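PDB 3JU3: probable 2-oxoacid ferredoxin oxidoreductase, alpha chain from Thermoplasma acidophilum, which probably forms part of an enzyme that oxidatively decarboxylates 2-oxoacids such as 2-oxoglutarate to acyl-CoA, passing the electrons to ferredoxin. Local coordinates for residues P54-F57 with V58-L62. Residues are numbered along the deposited sequence; the frame is centred on the assembly and turned at random. Where two conformers were deposited one is given.
Sequences PTEF and VKNVL
Helix 55-62 is a short two-turn helix that starts at its N-cap residue, Pro54, whose carbonyl O takes the first i to i+4 bond, from Val58 N at 3.0 Å. Lys59 N reaches Thr55 O at 2.8 Å, and the bonds from Asn60 N to Glu56 O and from Val61 N to Phe57 O continue the series. Three side-chain pairs follow the same spacing. On one flank CG of the Pro54 ring meets CG2 of Val58 at 3.8 Å. With CG1 of Val58 anti to the backbone N (chi1 172°), CG2 is left beside that N, facing the first turn, where it also lies 3.3 Å from Pro54 O. Phe57 and Val61 run side by side in the same direction: chi2 of Phe57, near 90°, helps turn one ring face to Val61 CG2, which sits 3.9 Å from CE2. Glu56 and Asn60 meet through a methylene and an amide. In the Asn60 conformer described, one of two, the amide comes back toward the first turn, ND2 lying 3.4 Å from Glu56 CG without a hydrogen bond to Glu56 O, while the carboxylate stands farther off with its plane 65° from that of the amide. Ala6, Lys5 and Leu45 of the second subunit pack on Phe57, Pro54 and Leu62. Standing well away from the centre of its own chain, this is an i to i+4 alpha-helical first turn with proline at the N-cap position, in an outlying helix of the pyruvate:ferredoxin oxidoreductase core domain II region.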
ATOM      1  N   PRO A  54      10.261 -21.896   5.490  1.00 18.76           N
ATOM      2  CA  PRO A  54      10.497 -22.805   6.626  1.00 18.67           C
ATOM      3  C   PRO A  54       9.359 -23.828   6.817  1.00 17.94           C
ATOM      4  O   PRO A  54       8.661 -23.815   7.835  1.00 17.59           O
ATOM      5  CB  PRO A  54      10.597 -21.851   7.822  1.00 17.62           C
ATOM      6  CG  PRO A  54       9.777 -20.703   7.477  1.00 20.21           C
ATOM      7  CD  PRO A  54       9.963 -20.530   5.959  1.00 18.56           C
ATOM      8  N   THR A  55       9.213 -24.728   5.853  1.00 18.68           N
ATOM      9  CA  THR A  55       8.083 -25.666   5.829  1.00 18.41           C
ATOM     10  C   THR A  55       7.949 -26.446   7.137  1.00 19.18           C
ATOM     11  O   THR A  55       6.900 -26.400   7.777  1.00 18.54           O
ATOM     12  CB  THR A  55       8.200 -26.646   4.634  1.00 19.37           C
ATOM     13  OG1 THR A  55       8.154 -25.893   3.417  1.00 17.37           O
ATOM     14  CG2 THR A  55       7.075 -27.694   4.642  1.00 19.13           C
ATOM     15  N   GLU A  56       9.012 -27.139   7.538  1.00 20.13           N
ATOM     16  CA  GLU A  56       8.957 -28.003   8.727  1.00 21.21           C
ATOM     17  C   GLU A  56       8.641 -27.219  10.014  1.00 20.90           C
ATOM     18  O   GLU A  56       7.816 -27.634  10.808  1.00 19.63           O
ATOM     19  CB  GLU A  56      10.271 -28.789   8.884  1.00 22.05           C
ATOM     20  CG  GLU A  56      10.238 -29.764  10.064  1.00 25.00           C
ATOM     21  CD  GLU A  56      11.470 -30.658  10.148  1.00 29.54           C
ATOM     22  OE1 GLU A  56      12.571 -30.221   9.742  1.00 31.18           O
ATOM     23  OE2 GLU A  56      11.327 -31.804  10.640  1.00 32.07           O
ATOM     24  N   PHE A  57       9.301 -26.083  10.194  1.00 20.61           N
ATOM     25  CA  PHE A  57       9.126 -25.249  11.375  1.00 21.07           C
ATOM     26  C   PHE A  57       7.694 -24.734  11.485  1.00 21.36           C
ATOM     27  O   PHE A  57       7.094 -24.769  12.567  1.00 20.26           O
ATOM     28  CB  PHE A  57      10.126 -24.070  11.380  1.00 21.15           C
ATOM     29  CG  PHE A  57      10.009 -23.170  12.604  1.00 23.42           C
ATOM     30  CD1 PHE A  57      10.816 -23.371  13.731  1.00 26.92           C
ATOM     31  CD2 PHE A  57       9.111 -22.113  12.615  1.00 22.87           C
ATOM     32  CE1 PHE A  57      10.688 -22.525  14.881  1.00 28.30           C
ATOM     33  CE2 PHE A  57       8.966 -21.284  13.738  1.00 23.82           C
ATOM     34  CZ  PHE A  57       9.741 -21.472  14.864  1.00 25.18           C
ATOM     35  N   VAL A  58       7.165 -24.233  10.373  1.00 21.16           N
ATOM     36  CA  VAL A  58       5.820 -23.675  10.363  1.00 21.06           C
ATOM     37  C   VAL A  58       4.838 -24.805  10.572  1.00 21.82           C
ATOM     38  O   VAL A  58       3.909 -24.699  11.382  1.00 21.82           O
ATOM     39  CB  VAL A  58       5.532 -22.902   9.093  1.00 20.72           C
ATOM     40  CG1 VAL A  58       4.052 -22.488   9.028  1.00 20.51           C
ATOM     41  CG2 VAL A  58       6.448 -21.660   9.048  1.00 19.64           C
ATOM     42  N   LYS A  59       5.065 -25.900   9.862  1.00 22.17           N
ATOM     43  CA  LYS A  59       4.187 -27.052   9.992  1.00 23.24           C
ATOM     44  C   LYS A  59       4.095 -27.518  11.456  1.00 22.78           C
ATOM     45  O   LYS A  59       2.996 -27.745  11.941  1.00 22.74           O
ATOM     46  CB  LYS A  59       4.613 -28.193   9.039  1.00 23.13           C
ATOM     47  CG  LYS A  59       3.501 -29.131   8.594  1.00 25.53           C
ATOM     48  CD  LYS A  59       3.993 -30.105   7.531  1.00 27.08           C
ATOM     49  CE  LYS A  59       3.053 -31.281   7.415  1.00 31.49           C
ATOM     50  NZ  LYS A  59       3.447 -32.106   6.232  1.00 33.22           N
ATOM     51  N   ASN A  60       5.222 -27.650  12.149  0.50 22.82           N
ATOM     52  CA  ASN A  60       5.192 -28.145  13.541  0.50 23.10           C
ATOM     53  C   ASN A  60       4.674 -27.133  14.586  0.50 22.27           C
ATOM     54  O   ASN A  60       4.201 -27.524  15.645  0.50 22.15           O
ATOM     55  CB  ASN A  60       6.559 -28.707  13.951  0.50 23.64           C
ATOM     56  CG  ASN A  60       7.070 -29.772  12.991  0.50 25.01           C
ATOM     57  OD1 ASN A  60       6.290 -30.479  12.342  0.50 27.15           O
ATOM     58  ND2 ASN A  60       8.393 -29.895  12.898  0.50 25.58           N
ATOM     59  N   VAL A  61       4.748 -25.837  14.292  1.00 21.52           N
ATOM     60  CA  VAL A  61       4.082 -24.842  15.133  1.00 20.89           C
ATOM     61  C   VAL A  61       2.567 -24.878  14.942  1.00 20.00           C
ATOM     62  O   VAL A  61       1.825 -24.911  15.901  1.00 19.22           O
ATOM     63  CB  VAL A  61       4.627 -23.405  14.923  1.00 20.93           C
ATOM     64  CG1 VAL A  61       3.707 -22.374  15.617  1.00 21.95           C
ATOM     65  CG2 VAL A  61       6.054 -23.305  15.421  1.00 20.03           C
ATOM     66  N   LEU A  62       2.107 -24.909  13.705  1.00 19.79           N
ATOM     67  CA  LEU A  62       0.680 -24.730  13.461  1.00 20.02           C
ATOM     68  C   LEU A  62      -0.079 -26.030  13.705  1.00 21.35           C
ATOM     69  O   LEU A  62      -1.268 -26.021  14.097  1.00 21.48           O
ATOM     70  CB  LEU A  62       0.431 -24.201  12.050  1.00 21.78           C
ATOM     71  CG  LEU A  62       0.940 -22.781  11.745  1.00 21.71           C
ATOM     72  CD1 LEU A  62       0.488 -22.377  10.381  1.00 23.75           C
ATOM     73  CD2 LEU A  62       0.490 -21.742  12.776  1.00 23.17           C
TER